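Local structure of putative nitroreductase (Thermotoga maritima, 1VKW) at residues 171-183 with 206-218. The protein is a putative nitroreductase related to the FMN-dependent nitroreductases and is probably an oxidoreductase, though its substrate is not established. Numbering follows the deposited sequence.
Sequences GELCISSERPVDL and KRGEDTYCLILNP
Cys174 and Cys213 face each other across two central, antiparallel strands of a four-stranded sheet, 172-176 and 211-215, and are joined by a disulfide, SG to SG 2.1 Å. They form a non-hydrogen-bonded pair, whose close backbones (CA to CA 4.1 Å) suit so short a link. Each SG stands beside its own backbone N, and the bridge is twisted to a chi3 of 106°. Backbone bonds flank it: Leu173 pairs with Leu214, and Ile175 with Tyr212, through two N-H...O bonds each.

On the disulfide face, Glu172 reaches out with an extended chain and meets Arg207 at about a right angle, carboxylate and guanidinium planes 55° apart. Glu172 OE2 receives a nearly straight bond from Arg207 NH2 (3.0 Å, 168°): OE2 lies in the guanidinium plane, at its edge, while NH2 meets it on the syn side, somewhat out of the carboxylate plane; the NH1 to OE1 bond is weak. Cys213 CB lies over one guanidinium face. Beyond the disulfide, Ser176 OG and Thr211 OG1 share a hydrogen bond of 2.5 Å, two small hydroxyls fitting a close pair.

The face with Leu173, Ile175, Tyr212 and Leu214 is mainly apolar. Leu173 and Leu216 touch and both pack on Ile145 of helix 143-153, while Leu183, from helix 180-198, crosses the Tyr212 side chain (CD1 to CD1 4.1 Å), whose OH bonds to Asp75.

At the strand ends, Ser177 N bonds to Asp210 O, but Glu178 OE1 comes within 3.2 Å of Asp210 OD2, a proximity that may raise the pKa of one carboxylate. Covalent, ionic and hydroxyl links thus line one face of this strand pair, and the disulfide reinforces covalently a register that the backbone hydrogen bonds already set.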
loop_
_atom_site.group_PDB
_atom_site.type_symbol
_atom_site.label_atom_id
_atom_site.label_comp_id
_atom_site.label_asym_id
_atom_site.label_seq_id
_atom_site.Cartn_x
_atom_site.Cartn_y
_atom_site.Cartn_z
ATOM N N GLY A 171 -10.475 -16.784 12.821
ATOM C CA GLY A 171 -9.553 -17.222 11.766
ATOM C C GLY A 171 -9.178 -16.160 10.725
ATOM O O GLY A 171 -8.150 -16.264 10.061
ATOM N N GLU A 172 -10.009 -15.138 10.582
ATOM C CA GLU A 172 -9.909 -14.216 9.446
ATOM C C GLU A 172 -10.109 -12.778 9.848
ATOM O O GLU A 172 -10.750 -12.490 10.854
ATOM C CB GLU A 172 -10.965 -14.553 8.393
ATOM C CG GLU A 172 -11.027 -16.013 8.023
ATOM C CD GLU A 172 -12.020 -16.304 6.927
ATOM O OE1 GLU A 172 -12.797 -15.404 6.534
ATOM O OE2 GLU A 172 -12.010 -17.449 6.454
ATOM N N LEU A 173 -9.561 -11.891 9.029
ATOM C CA LEU A 173 -9.749 -10.450 9.152
ATOM C C LEU A 173 -10.377 -10.065 7.838
ATOM O O LEU A 173 -9.836 -10.384 6.778
ATOM C CB LEU A 173 -8.412 -9.730 9.361
ATOM C CG LEU A 173 -8.363 -8.281 9.861
ATOM C CD1 LEU A 173 -9.199 -8.031 11.114
ATOM C CD2 LEU A 173 -6.916 -7.931 10.154
ATOM N N CYS A 174 -11.564 -9.477 7.918
ATOM C CA CYS A 174 -12.336 -9.096 6.739
ATOM C C CYS A 174 -12.425 -7.586 6.614
ATOM O O CYS A 174 -12.721 -6.906 7.586
ATOM C CB CYS A 174 -13.735 -9.699 6.817
ATOM S SG CYS A 174 -13.730 -11.513 6.846
ATOM N N ILE A 175 -12.158 -7.083 5.410
ATOM C CA ILE A 175 -12.274 -5.670 5.088
ATOM C C ILE A 175 -13.310 -5.511 3.983
ATOM O O ILE A 175 -13.190 -6.133 2.923
ATOM C CB ILE A 175 -10.926 -5.120 4.594
ATOM C CG1 ILE A 175 -9.847 -5.318 5.661
ATOM C CG2 ILE A 175 -11.053 -3.647 4.219
ATOM C CD1 ILE A 175 -8.452 -5.048 5.152
ATOM N N SER A 176 -14.316 -4.676 4.239
ATOM C CA SER A 176 -15.340 -4.337 3.254
ATOM C C SER A 176 -15.274 -2.851 2.924
ATOM O O SER A 176 -15.039 -2.014 3.811
ATOM C CB SER A 176 -16.733 -4.658 3.793
ATOM O OG SER A 176 -16.796 -5.961 4.351
ATOM N N SER A 177 -15.486 -2.535 1.648
ATOM C CA SER A 177 -15.534 -1.159 1.167
ATOM C C SER A 177 -16.273 -1.067 -0.166
ATOM O O SER A 177 -16.215 -1.986 -0.974
ATOM C CB SER A 177 -14.120 -0.625 0.961
ATOM O OG SER A 177 -14.147 0.745 0.615
ATOM N N GLU A 178 -16.927 0.071 -0.389
ATOM C CA GLU A 178 -17.516 0.428 -1.687
ATOM C C GLU A 178 -16.482 0.980 -2.689
ATOM O O GLU A 178 -16.817 1.243 -3.849
ATOM C CB GLU A 178 -18.610 1.493 -1.505
ATOM C CG GLU A 178 -19.621 1.252 -0.385
ATOM C CD GLU A 178 -20.515 0.044 -0.616
ATOM O OE1 GLU A 178 -20.153 -0.865 -1.397
ATOM O OE2 GLU A 178 -21.596 -0.005 0.009
ATOM N N ARG A 179 -15.250 1.177 -2.228
ATOM C CA ARG A 179 -14.182 1.806 -3.007
ATOM C C ARG A 179 -13.069 0.790 -3.249
ATOM O O ARG A 179 -12.205 0.599 -2.388
ATOM C CB ARG A 179 -13.607 2.985 -2.223
ATOM C CG ARG A 179 -14.628 4.010 -1.857
ATOM C CD ARG A 179 -15.213 4.688 -3.065
ATOM N NE ARG A 179 -16.259 5.620 -2.710
ATOM C CZ ARG A 179 -16.939 6.331 -3.590
ATOM N NH1 ARG A 179 -16.686 6.217 -4.895
ATOM N NH2 ARG A 179 -17.879 7.161 -3.167
ATOM N N PRO A 180 -13.102 0.131 -4.406
ATOM C CA PRO A 180 -12.270 -1.037 -4.616
ATOM C C PRO A 180 -10.771 -0.740 -4.537
ATOM O O PRO A 180 -10.036 -1.518 -3.948
ATOM C CB PRO A 180 -12.716 -1.559 -5.994
ATOM C CG PRO A 180 -13.413 -0.429 -6.659
ATOM C CD PRO A 180 -13.960 0.424 -5.573
ATOM N N VAL A 181 -10.328 0.402 -5.051
ATOM C CA VAL A 181 -8.893 0.729 -5.000
ATOM C C VAL A 181 -8.442 0.879 -3.545
ATOM O O VAL A 181 -7.466 0.265 -3.135
ATOM C CB VAL A 181 -8.539 1.987 -5.824
ATOM C CG1 VAL A 181 -7.033 2.241 -5.796
ATOM C CG2 VAL A 181 -8.997 1.822 -7.262
ATOM N N ASP A 182 -9.187 1.669 -2.777
ATOM C CA ASP A 182 -8.927 1.862 -1.348
ATOM C C ASP A 182 -8.987 0.534 -0.578
ATOM O O ASP A 182 -8.164 0.289 0.294
ATOM C CB ASP A 182 -9.912 2.880 -0.751
ATOM C CG ASP A 182 -9.831 4.263 -1.433
ATOM O OD1 ASP A 182 -8.717 4.721 -1.755
ATOM O OD2 ASP A 182 -10.830 4.970 -1.676
ATOM N N LEU A 183 -9.961 -0.315 -0.915
ATOM C CA LEU A 183 -10.049 -1.667 -0.359
ATOM C C LEU A 183 -8.744 -2.433 -0.571
ATOM O O LEU A 183 -8.194 -2.993 0.374
ATOM C CB LEU A 183 -11.200 -2.457 -0.998
ATOM C CG LEU A 183 -11.804 -3.575 -0.126
ATOM C CD1 LEU A 183 -13.023 -4.170 -0.812
ATOM C CD2 LEU A 183 -10.815 -4.659 0.210
ATOM N N LYS A 206 -12.119 -13.387 -1.829
ATOM C CA LYS A 206 -13.243 -12.478 -2.013
ATOM C C LYS A 206 -14.465 -13.113 -1.385
ATOM O O LYS A 206 -14.688 -14.307 -1.544
ATOM C CB LYS A 206 -13.516 -12.194 -3.491
ATOM C CG LYS A 206 -14.544 -11.093 -3.692
ATOM C CD LYS A 206 -15.101 -11.039 -5.107
ATOM C CE LYS A 206 -15.834 -9.705 -5.328
ATOM N NZ LYS A 206 -16.347 -9.545 -6.708
ATOM N N ARG A 207 -15.236 -12.305 -0.662
ATOM C CA ARG A 207 -16.459 -12.739 0.008
ATOM C C ARG A 207 -17.592 -11.797 -0.369
ATOM O O ARG A 207 -17.557 -10.614 -0.028
ATOM C CB ARG A 207 -16.266 -12.710 1.514
ATOM C CG ARG A 207 -15.224 -13.660 2.002
ATOM C CD ARG A 207 -15.547 -15.135 1.766
ATOM N NE ARG A 207 -14.418 -15.958 2.185
ATOM C CZ ARG A 207 -14.122 -16.242 3.448
ATOM N NH1 ARG A 207 -14.883 -15.794 4.449
ATOM N NH2 ARG A 207 -13.055 -16.986 3.711
ATOM N N GLY A 208 -18.591 -12.316 -1.077
ATOM C CA GLY A 208 -19.732 -11.506 -1.505
ATOM C C GLY A 208 -19.324 -10.403 -2.464
ATOM O O GLY A 208 -18.430 -10.591 -3.284
ATOM N N GLU A 209 -19.971 -9.244 -2.342
ATOM C CA GLU A 209 -19.872 -8.179 -3.349
ATOM C C GLU A 209 -18.729 -7.206 -3.098
ATOM O O GLU A 209 -18.150 -6.687 -4.048
ATOM C CB GLU A 209 -21.186 -7.376 -3.416
ATOM C CG GLU A 209 -22.421 -8.208 -3.756
ATOM C CD GLU A 209 -23.715 -7.403 -3.711
ATOM O OE1 GLU A 209 -23.663 -6.151 -3.811
ATOM O OE2 GLU A 209 -24.795 -8.029 -3.583
ATOM N N ASP A 210 -18.413 -6.940 -1.832
ATOM C CA ASP A 210 -17.478 -5.851 -1.511
ATOM C C ASP A 210 -16.585 -6.116 -0.304
ATOM O O ASP A 210 -16.163 -5.184 0.372
ATOM C CB ASP A 210 -18.268 -4.558 -1.303
ATOM C CG ASP A 210 -19.191 -4.615 -0.091
ATOM O OD1 ASP A 210 -19.266 -5.651 0.601
ATOM O OD2 ASP A 210 -19.884 -3.641 0.246
ATOM N N THR A 211 -16.284 -7.390 -0.058
ATOM C CA THR A 211 -15.477 -7.795 1.079
ATOM C C THR A 211 -14.381 -8.724 0.611
ATOM O O THR A 211 -14.611 -9.580 -0.242
ATOM C CB THR A 211 -16.343 -8.513 2.127
ATOM O OG1 THR A 211 -17.366 -7.630 2.576
ATOM C CG2 THR A 211 -15.540 -8.840 3.421
ATOM N N TYR A 212 -13.200 -8.549 1.185
ATOM C CA TYR A 212 -12.099 -9.486 1.008
ATOM C C TYR A 212 -11.653 -9.890 2.395
ATOM O O TYR A 212 -11.485 -9.034 3.261
ATOM C CB TYR A 212 -10.955 -8.848 0.229
ATOM C CG TYR A 212 -11.146 -8.919 -1.265
ATOM C CD1 TYR A 212 -11.989 -8.029 -1.919
ATOM C CD2 TYR A 212 -10.503 -9.889 -2.023
ATOM C CE1 TYR A 212 -12.183 -8.095 -3.290
ATOM C CE2 TYR A 212 -10.680 -9.958 -3.398
ATOM C CZ TYR A 212 -11.517 -9.057 -4.028
ATOM O OH TYR A 212 -11.713 -9.129 -5.395
ATOM N N CYS A 213 -11.510 -11.196 2.605
ATOM C CA CYS A 213 -11.071 -11.729 3.880
ATOM C C CYS A 213 -9.689 -12.313 3.744
ATOM O O CYS A 213 -9.329 -12.895 2.716
ATOM C CB CYS A 213 -12.035 -12.799 4.404
ATOM S SG CYS A 213 -13.657 -12.151 4.890
ATOM N N LEU A 214 -8.923 -12.141 4.808
ATOM C CA LEU A 214 -7.592 -12.666 4.911
ATOM C C LEU A 214 -7.630 -13.824 5.890
ATOM O O LEU A 214 -7.977 -13.634 7.053
ATOM C CB LEU A 214 -6.679 -11.573 5.457
ATOM C CG LEU A 214 -5.215 -11.599 5.079
ATOM C CD1 LEU A 214 -5.069 -11.395 3.579
ATOM C CD2 LEU A 214 -4.496 -10.493 5.860
ATOM N N ILE A 215 -7.300 -15.023 5.423
ATOM C CA ILE A 215 -7.088 -16.129 6.344
ATOM C C ILE A 215 -5.667 -15.935 6.897
ATOM O O ILE A 215 -4.683 -16.092 6.181
ATOM C CB ILE A 215 -7.276 -17.496 5.669
ATOM C CG1 ILE A 215 -8.686 -17.603 5.069
ATOM C CG2 ILE A 215 -7.101 -18.608 6.679
ATOM C CD1 ILE A 215 -8.867 -18.792 4.147
ATOM N N LEU A 216 -5.588 -15.590 8.175
ATOM C CA LEU A 216 -4.379 -15.025 8.769
ATOM C C LEU A 216 -3.246 -16.009 8.968
ATOM O O LEU A 216 -2.102 -15.700 8.654
ATOM C CB LEU A 216 -4.719 -14.383 10.118
ATOM C CG LEU A 216 -5.624 -13.153 9.976
ATOM C CD1 LEU A 216 -6.268 -12.811 11.309
ATOM C CD2 LEU A 216 -4.854 -11.981 9.422
ATOM N N ASN A 217 -3.555 -17.177 9.520
ATOM C CA ASN A 217 -2.502 -18.143 9.883
ATOM C C ASN A 217 -2.812 -19.474 9.221
ATOM O O ASN A 217 -3.160 -20.440 9.896
ATOM C CB ASN A 217 -2.440 -18.274 11.406
ATOM C CG ASN A 217 -1.174 -18.942 11.897
ATOM O OD1 ASN A 217 -0.142 -18.949 11.225
ATOM N ND2 ASN A 217 -1.242 -19.490 13.109
ATOM N N PRO A 218 -2.735 -19.515 7.889
ATOM C CA PRO A 218 -3.158 -20.693 7.147
ATOM C C PRO A 218 -2.116 -21.800 7.201
ATOM O O PRO A 218 -1.020 -21.637 6.659
ATOM C CB PRO A 218 -3.331 -20.169 5.724
ATOM C CG PRO A 218 -2.378 -19.054 5.621
ATOM C CD PRO A 218 -2.218 -18.467 6.992
ATOM O OXT PRO A 218 -2.336 -22.864 7.789
HETATM O O HOH W 1 -6.182 -18.074 10.426
HETATM O O HOH W 2 -14.629 -18.331 6.365
#